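457aa long hypothetical protein (Pyrococcus horikoshii, PDB 2CSU) is of unknown function but joins a Rossmann-type CoA-binding domain to two further domains of the succinyl-CoA ligase superfamily. Local coordinates at residues Glu325-Glu330 and Ala360-Gln365; Arg332-Pro337 and Gly353-Arg358; Glu26-Leu31 and Gln50-Tyr55. One frame throughout, in Å; residues are numbered along the deposited sequence.

Contact 1: residues Glu325-Glu330 and Ala360-Gln365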
# COMPACT_ATOMS: atom_id res chain seq x y z
N GLU A 325 30.17 -4.39 22.33
CA GLU A 325 31.29 -4.70 21.44
C GLU A 325 31.33 -6.18 21.07
O GLU A 325 31.59 -6.56 19.93
CB GLU A 325 32.58 -4.31 22.17
CG GLU A 325 33.35 -3.20 21.44
CD GLU A 325 33.88 -3.74 20.13
OE1 GLU A 325 33.13 -3.81 19.17
OE2 GLU A 325 35.06 -4.09 20.09
N LYS A 326 31.08 -7.03 22.08
CA LYS A 326 31.09 -8.47 21.83
C LYS A 326 30.21 -8.84 20.63
O LYS A 326 30.57 -9.63 19.77
CB LYS A 326 30.58 -9.17 23.09
CG LYS A 326 31.47 -8.90 24.31
CD LYS A 326 30.71 -9.07 25.62
CE LYS A 326 31.02 -7.96 26.63
NZ LYS A 326 29.79 -7.55 27.30
N THR A 327 28.99 -8.26 20.63
CA THR A 327 28.07 -8.54 19.53
C THR A 327 28.56 -7.92 18.22
O THR A 327 28.58 -8.55 17.17
CB THR A 327 26.71 -7.96 19.90
OG1 THR A 327 26.25 -8.58 21.11
CG2 THR A 327 25.70 -8.25 18.79
N ILE A 328 29.03 -6.68 18.29
CA ILE A 328 29.59 -6.00 17.13
C ILE A 328 30.77 -6.76 16.54
O ILE A 328 30.91 -6.85 15.32
CB ILE A 328 30.06 -4.58 17.52
CG1 ILE A 328 28.87 -3.77 18.03
CG2 ILE A 328 30.73 -3.90 16.33
CD1 ILE A 328 29.27 -2.46 18.68
N GLU A 329 31.62 -7.30 17.42
CA GLU A 329 32.79 -8.04 16.98
C GLU A 329 32.45 -9.29 16.20
O GLU A 329 33.06 -9.56 15.17
CB GLU A 329 33.69 -8.40 18.16
CG GLU A 329 34.65 -7.30 18.57
CD GLU A 329 35.71 -7.77 19.56
OE1 GLU A 329 36.56 -6.94 19.95
OE2 GLU A 329 35.69 -8.97 19.93
N GLU A 330 31.50 -10.07 16.69
CA GLU A 330 31.12 -11.30 16.00
C GLU A 330 30.47 -10.97 14.66
O GLU A 330 30.65 -11.70 13.69
CB GLU A 330 30.14 -12.07 16.91
CG GLU A 330 29.76 -13.54 16.80
CD GLU A 330 29.09 -14.35 17.89
OE1 GLU A 330 29.23 -14.31 19.11
OE2 GLU A 330 28.33 -15.13 17.33
N ALA A 360 20.27 -11.99 13.50
CA ALA A 360 19.04 -11.85 14.29
C ALA A 360 19.26 -12.40 15.70
O ALA A 360 18.85 -11.79 16.69
CB ALA A 360 17.89 -12.56 13.60
N LYS A 361 19.90 -13.57 15.77
CA LYS A 361 20.20 -14.24 17.03
C LYS A 361 21.07 -13.30 17.87
O LYS A 361 20.76 -13.02 19.03
CB LYS A 361 20.95 -15.55 16.75
CG LYS A 361 21.35 -16.36 17.98
CD LYS A 361 21.76 -17.79 17.59
CE LYS A 361 22.82 -18.36 18.55
NZ LYS A 361 23.25 -19.75 18.18
N LEU A 362 22.15 -12.82 17.26
CA LEU A 362 23.07 -11.91 17.93
C LEU A 362 22.38 -10.64 18.41
O LEU A 362 22.64 -10.19 19.53
CB LEU A 362 24.22 -11.54 16.98
CG LEU A 362 25.36 -12.54 16.85
CD1 LEU A 362 26.20 -12.24 15.62
CD2 LEU A 362 26.21 -12.47 18.12
N LEU A 363 21.54 -10.05 17.57
CA LEU A 363 20.84 -8.82 17.97
C LEU A 363 19.82 -9.09 19.08
O LEU A 363 19.72 -8.30 20.02
CB LEU A 363 20.15 -8.17 16.77
CG LEU A 363 21.06 -7.50 15.75
CD1 LEU A 363 20.25 -7.08 14.53
CD2 LEU A 363 21.74 -6.31 16.40
N LEU A 364 19.08 -10.19 18.97
CA LEU A 364 18.09 -10.54 19.98
C LEU A 364 18.73 -10.93 21.32
O LEU A 364 18.07 -10.93 22.35
CB LEU A 364 17.20 -11.69 19.49
CG LEU A 364 16.19 -11.42 18.37
CD1 LEU A 364 15.61 -12.73 17.88
CD2 LEU A 364 15.07 -10.51 18.87
N GLN A 365 20.02 -11.26 21.29
CA GLN A 365 20.72 -11.65 22.51
C GLN A 365 21.39 -10.46 23.19
O GLN A 365 21.71 -10.50 24.38
CB GLN A 365 21.75 -12.74 22.21
CG GLN A 365 21.18 -14.15 22.23
CD GLN A 365 22.15 -15.20 21.72
OE1 GLN A 365 21.79 -16.37 21.55
NE2 GLN A 365 23.40 -14.79 21.45

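Contact 2: residues Arg332-Pro337 and Gly353-Arg358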
# COMPACT_ATOMS: atom_id res chain seq x y z
N ARG A 332 31.19 -8.51 12.74
CA ARG A 332 32.33 -8.16 11.90
C ARG A 332 33.11 -9.39 11.42
O ARG A 332 33.83 -9.31 10.42
CB ARG A 332 33.24 -7.24 12.71
CG ARG A 332 34.42 -6.64 11.98
CD ARG A 332 34.66 -5.26 12.57
NE ARG A 332 34.57 -5.28 14.03
CZ ARG A 332 34.36 -4.21 14.79
NH1 ARG A 332 34.21 -3.01 14.23
NH2 ARG A 332 34.30 -4.34 16.11
N SER A 333 32.97 -10.51 12.10
CA SER A 333 33.70 -11.71 11.72
C SER A 333 33.12 -12.47 10.53
O SER A 333 33.87 -12.96 9.69
CB SER A 333 33.82 -12.66 12.90
OG SER A 333 32.61 -13.34 13.13
N PHE A 334 31.80 -12.54 10.43
CA PHE A 334 31.20 -13.29 9.32
C PHE A 334 30.54 -12.45 8.24
O PHE A 334 30.18 -12.98 7.19
CB PHE A 334 30.20 -14.31 9.87
CG PHE A 334 28.94 -13.70 10.41
CD1 PHE A 334 27.86 -13.46 9.57
CD2 PHE A 334 28.84 -13.36 11.76
CE1 PHE A 334 26.67 -12.90 10.07
CE2 PHE A 334 27.66 -12.80 12.27
CZ PHE A 334 26.58 -12.56 11.43
N LEU A 335 30.39 -11.15 8.48
CA LEU A 335 29.78 -10.28 7.48
C LEU A 335 30.82 -9.66 6.57
O LEU A 335 31.99 -9.60 6.92
CB LEU A 335 28.99 -9.16 8.16
CG LEU A 335 27.74 -9.58 8.92
CD1 LEU A 335 27.08 -8.36 9.58
CD2 LEU A 335 26.79 -10.27 7.96
N PRO A 336 30.42 -9.20 5.38
CA PRO A 336 31.36 -8.58 4.44
C PRO A 336 32.07 -7.38 5.07
O PRO A 336 31.68 -6.89 6.13
CB PRO A 336 30.47 -8.19 3.27
CG PRO A 336 29.40 -9.25 3.30
CD PRO A 336 29.08 -9.35 4.77
N PRO A 337 33.13 -6.88 4.40
CA PRO A 337 33.98 -5.78 4.85
C PRO A 337 33.25 -4.42 4.89
O PRO A 337 33.46 -3.61 5.78
CB PRO A 337 35.19 -5.70 3.92
CG PRO A 337 35.29 -7.03 3.19
CD PRO A 337 33.79 -7.57 3.29
N GLY A 353 20.43 -16.64 3.93
CA GLY A 353 19.65 -17.07 5.09
C GLY A 353 20.53 -17.20 6.34
O GLY A 353 20.18 -16.74 7.42
N GLU A 354 21.68 -17.88 6.17
CA GLU A 354 22.57 -18.07 7.31
C GLU A 354 22.95 -16.74 7.97
O GLU A 354 23.09 -16.62 9.18
CB GLU A 354 23.83 -18.80 6.84
CG GLU A 354 23.56 -20.23 6.37
CD GLU A 354 22.69 -20.96 7.38
OE1 GLU A 354 22.99 -20.89 8.57
OE2 GLU A 354 21.74 -21.62 6.96
N ASP A 355 23.17 -15.72 7.11
CA ASP A 355 23.54 -14.41 7.63
C ASP A 355 22.41 -13.79 8.45
O ASP A 355 22.61 -13.18 9.48
CB ASP A 355 23.88 -13.50 6.45
CG ASP A 355 25.17 -13.98 5.79
OD1 ASP A 355 25.20 -14.01 4.56
OD2 ASP A 355 26.12 -14.28 6.50
N TYR A 356 21.18 -13.93 7.92
CA TYR A 356 20.02 -13.41 8.64
C TYR A 356 19.83 -14.12 9.98
O TYR A 356 19.54 -13.52 11.00
CB TYR A 356 18.78 -13.60 7.76
CG TYR A 356 18.51 -12.37 6.97
CD1 TYR A 356 19.22 -12.13 5.79
CD2 TYR A 356 17.54 -11.46 7.38
CE1 TYR A 356 18.95 -11.01 5.02
CE2 TYR A 356 17.27 -10.33 6.61
CZ TYR A 356 17.98 -10.10 5.45
OH TYR A 356 17.71 -8.99 4.67
N TYR A 357 19.96 -15.46 9.95
CA TYR A 357 19.84 -16.23 11.18
C TYR A 357 20.83 -15.74 12.24
O TYR A 357 20.46 -15.39 13.36
CB TYR A 357 20.11 -17.70 10.86
CG TYR A 357 20.56 -18.44 12.08
CD1 TYR A 357 19.67 -18.68 13.12
CD2 TYR A 357 21.86 -18.94 12.16
CE1 TYR A 357 20.07 -19.41 14.23
CE2 TYR A 357 22.27 -19.66 13.28
CZ TYR A 357 21.37 -19.89 14.31
OH TYR A 357 21.78 -20.57 15.44
N ARG A 358 22.11 -15.73 11.90
CA ARG A 358 23.13 -15.33 12.86
C ARG A 358 22.96 -13.92 13.40
O ARG A 358 23.01 -13.70 14.61
CB ARG A 358 24.52 -15.48 12.24
CG ARG A 358 24.99 -16.92 12.09
CD ARG A 358 26.37 -16.98 11.46
NE ARG A 358 27.45 -16.91 12.45
CZ ARG A 358 28.74 -17.04 12.14
NH1 ARG A 358 29.10 -17.23 10.88
NH2 ARG A 358 29.67 -16.99 13.09
O HOH W 1 32.22 -16.51 12.50

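Contact 3: residues Glu26-Leu31 and Gln50-Tyr55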
# COMPACT_ATOMS: atom_id res chain seq x y z
N GLU A 26 -26.93 -12.87 -0.56
CA GLU A 26 -25.52 -12.95 -0.18
C GLU A 26 -25.32 -13.36 1.27
O GLU A 26 -24.36 -14.05 1.61
CB GLU A 26 -24.83 -11.60 -0.41
CG GLU A 26 -24.75 -11.11 -1.85
CD GLU A 26 -24.01 -12.08 -2.77
OE1 GLU A 26 -23.05 -12.74 -2.31
OE2 GLU A 26 -24.40 -12.15 -3.96
N VAL A 27 -26.21 -12.90 2.14
CA VAL A 27 -26.09 -13.23 3.55
C VAL A 27 -26.27 -14.73 3.77
O VAL A 27 -25.47 -15.37 4.47
CB VAL A 27 -27.13 -12.46 4.39
CG1 VAL A 27 -27.07 -12.92 5.82
CG2 VAL A 27 -26.89 -10.95 4.29
N PHE A 28 -27.32 -15.30 3.19
CA PHE A 28 -27.50 -16.73 3.40
C PHE A 28 -26.38 -17.52 2.71
O PHE A 28 -25.90 -18.54 3.20
CB PHE A 28 -28.86 -17.13 2.82
CG PHE A 28 -29.20 -18.53 3.24
CD1 PHE A 28 -29.41 -18.81 4.59
CD2 PHE A 28 -29.32 -19.53 2.29
CE1 PHE A 28 -29.74 -20.09 4.98
CE2 PHE A 28 -29.67 -20.81 2.69
CZ PHE A 28 -29.88 -21.10 4.04
N LYS A 29 -26.00 -17.04 1.52
CA LYS A 29 -24.91 -17.68 0.79
C LYS A 29 -23.65 -17.75 1.65
O LYS A 29 -22.98 -18.77 1.75
CB LYS A 29 -24.63 -16.86 -0.46
CG LYS A 29 -23.18 -17.00 -0.94
CD LYS A 29 -23.07 -17.07 -2.46
CE LYS A 29 -22.54 -15.77 -3.07
NZ LYS A 29 -23.47 -15.29 -4.09
N ASN A 30 -23.31 -16.60 2.25
CA ASN A 30 -22.13 -16.56 3.10
C ASN A 30 -22.28 -17.46 4.33
O ASN A 30 -21.33 -18.04 4.82
CB ASN A 30 -21.90 -15.11 3.54
CG ASN A 30 -21.39 -14.31 2.36
OD1 ASN A 30 -20.54 -14.75 1.60
ND2 ASN A 30 -21.93 -13.09 2.24
N LEU A 31 -23.48 -17.56 4.89
CA LEU A 31 -23.66 -18.36 6.10
C LEU A 31 -23.70 -19.86 5.83
O LEU A 31 -23.78 -20.65 6.77
CB LEU A 31 -24.92 -17.92 6.85
CG LEU A 31 -24.78 -16.53 7.48
CD1 LEU A 31 -26.06 -16.11 8.18
CD2 LEU A 31 -23.61 -16.55 8.45
N GLN A 50 -31.78 -21.42 -1.86
CA GLN A 50 -30.46 -21.92 -2.18
C GLN A 50 -30.31 -23.39 -1.80
O GLN A 50 -29.26 -23.82 -1.32
CB GLN A 50 -29.41 -21.03 -1.49
CG GLN A 50 -29.26 -19.68 -2.20
CD GLN A 50 -28.38 -18.69 -1.45
OE1 GLN A 50 -27.21 -18.97 -1.18
NE2 GLN A 50 -28.94 -17.52 -1.13
N GLY A 51 -31.39 -24.14 -2.00
CA GLY A 51 -31.38 -25.57 -1.71
C GLY A 51 -31.68 -25.98 -0.29
O GLY A 51 -31.72 -27.17 0.01
N VAL A 52 -31.90 -25.00 0.58
CA VAL A 52 -32.20 -25.29 1.98
C VAL A 52 -33.65 -24.99 2.34
O VAL A 52 -34.23 -23.97 1.95
CB VAL A 52 -31.26 -24.49 2.93
CG1 VAL A 52 -31.59 -24.82 4.38
CG2 VAL A 52 -29.80 -24.84 2.65
N LYS A 53 -34.23 -25.92 3.10
CA LYS A 53 -35.62 -25.80 3.58
C LYS A 53 -35.78 -24.47 4.27
O LYS A 53 -35.06 -24.13 5.20
CB LYS A 53 -35.99 -26.94 4.59
CG LYS A 53 -37.53 -27.10 4.85
CD LYS A 53 -37.96 -27.43 6.32
CE LYS A 53 -39.49 -27.67 6.49
NZ LYS A 53 -39.75 -29.03 7.02
N ALA A 54 -36.76 -23.70 3.83
CA ALA A 54 -37.00 -22.39 4.41
C ALA A 54 -38.31 -22.33 5.19
O ALA A 54 -39.21 -23.15 4.99
CB ALA A 54 -37.00 -21.34 3.32
N TYR A 55 -38.41 -21.36 6.08
CA TYR A 55 -39.60 -21.17 6.90
C TYR A 55 -40.24 -19.82 6.62
O TYR A 55 -39.54 -18.82 6.38
CB TYR A 55 -39.25 -21.32 8.38
CG TYR A 55 -38.75 -22.71 8.74
CD1 TYR A 55 -39.65 -23.74 9.02
CD2 TYR A 55 -37.38 -22.99 8.75
CE1 TYR A 55 -39.19 -25.04 9.30
CE2 TYR A 55 -36.92 -24.28 9.03
CZ TYR A 55 -37.83 -25.30 9.30
OH TYR A 55 -37.36 -26.56 9.60

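Contact 1: residues Glu325-Glu330 and Ala360-Gln365
Thr327 meets Leu362 with its methyl group while its hydroxyl, OG1, is hydrogen-bonded to Asp366 OD2, just beyond the end of the second helix. The two segments belong to neighbouring helices, 325-334 and 353-365, of the alpha/beta Ligase-CoA domain. Threonine suits this buried place because its branches can do different jobs. With chi1 at -60°, OG1 stands beside the backbone N and CG2 lies anti to it, leaving the methyl to pack 3.7 Å from Leu362 O and 4.0 Å from Leu362 CB. Here the helices come close, the CA atoms of Thr327 and Leu362 being 6.2 Å apart, and a small residue fits.

One turn on, Glu330 lies across the isobutyl end of Leu362. Its CB and CG touch both leucine methyls, so a residue with an acidic head still contributes an aliphatic stem at the exposed margin of the helix pair. Leu363 and Leu364 turn instead to Leu372 of strand 371-377, so helix 353-365 packs on the sheet with helix 325-334 at its side. The extended chain of Glu330 then brings its carboxylate beside the same leucine, with CD 3.4 Å and OE2 3.5 Å from Leu362 CD2.

Contact 2: residues Arg332-Pro337 and Gly353-Arg358
Phe334 and Arg358 form a flat stack between the end of helix 325-334 and the first turns of helix 353-365. Ring and guanidinium planes are only 17° apart, with centres separated by 4.2 Å. The cation-pi contact is off-centre, since CZ of Arg358 stands well to one side of the ring normal. It is CD of Arg358 that sits over the middle of the face, 4.1 Å from the Phe334 ring centroid, in a CH-pi contact. Further back, Arg358 CB touches the far tip of the ring, 3.7 Å from Phe334 CZ, while NH1 reaches back to Phe334 CB at 3.3 Å. Arginine suits the place because its methylene chain and its planar head can both lie along one aromatic face; the bend at chi3 (88°) lays the head down.

Asp355 completes the tight part from another direction. Its OD2 lies at the ring edge, near the ring plane and 3.6 Å from Phe334 CD1, where the slightly positive C-H rim probably favours a carboxylate. OD1 is held by the backbone N of Arg352.

The outer side is looser and wetter. A water accepts a hydrogen bond from Arg358 NH2 at 2.7 Å and donates a longer one, 3.3 Å, to Ser333 OG, so a small hydroxyl residue links the helices through solvent.

Phe334 also rests on Thr359 and Leu362 of helix 353-365. From that helix Tyr356 reaches Ile375 O of strand 371-377, and Tyr357 packs on Ala396, leaving helix 353-365 between helix 325-334 and helix 388-400.

Contact 3: residues Glu26-Leu31 and Gln50-Tyr55
Gln50 reaches over to helix 23-31 and sets its amide against both Phe28 and Lys29. The amide carbon CD meets the edge of the Phe28 ring, 3.9 Å from CD2, with the two planes 84° apart, nearly perpendicular. OE1 lies against the helix backbone, 3.3 Å from Lys29 CA, while NE2 is hydrogen-bonded to Ser17 O and Tyr25 O. Those two carbonyls fix the amide's rotation, a task for which glutamine has both reach and N-H groups.

Gln50 and Gly51 both have positive phi and form the type I' turn of a tight hairpin. At Gly51 a side chain would collide with the preceding carbonyl, so glycine fits. Next, Val52 places its beta-branched end at the edge of the same ring, its CB 3.8 Å from Phe28 CZ. Phe28 reaches it because CG is anti to the backbone N (chi1 -169°), and it also packs on Val13, Val39 and Pro41. Lys53 points away from the helix, whereas Ala54 returns to Pro41 and Tyr55 bonds through its backbone to Pro41 and Asn43. The hairpin thus borders the first beta-alpha-beta unit, strand 10-14, helix 23-31 and strand 38-42, of a Rossmann-type domain.

From the N terminus, contact 3 comes first, closing a short loop in the CoA-binding domain that runs from helix 23-31 through strand 38-42 to the hairpin. The chain then passes through the middle domain before contact 1 opens at Glu325. Contact 2 is nested inside the loop closed by contact 1: both join helix 325-334 to helix 353-365, and strands 340-341 and 344-346 lie between. Their centres are 11 Å apart, and they touch where Leu362 CD1 packs 3.7 Å from Phe334 CE2. Contact 3 stands apart, its centre about 57 Å from that of contact 2, on the opposite side of the chain's centre.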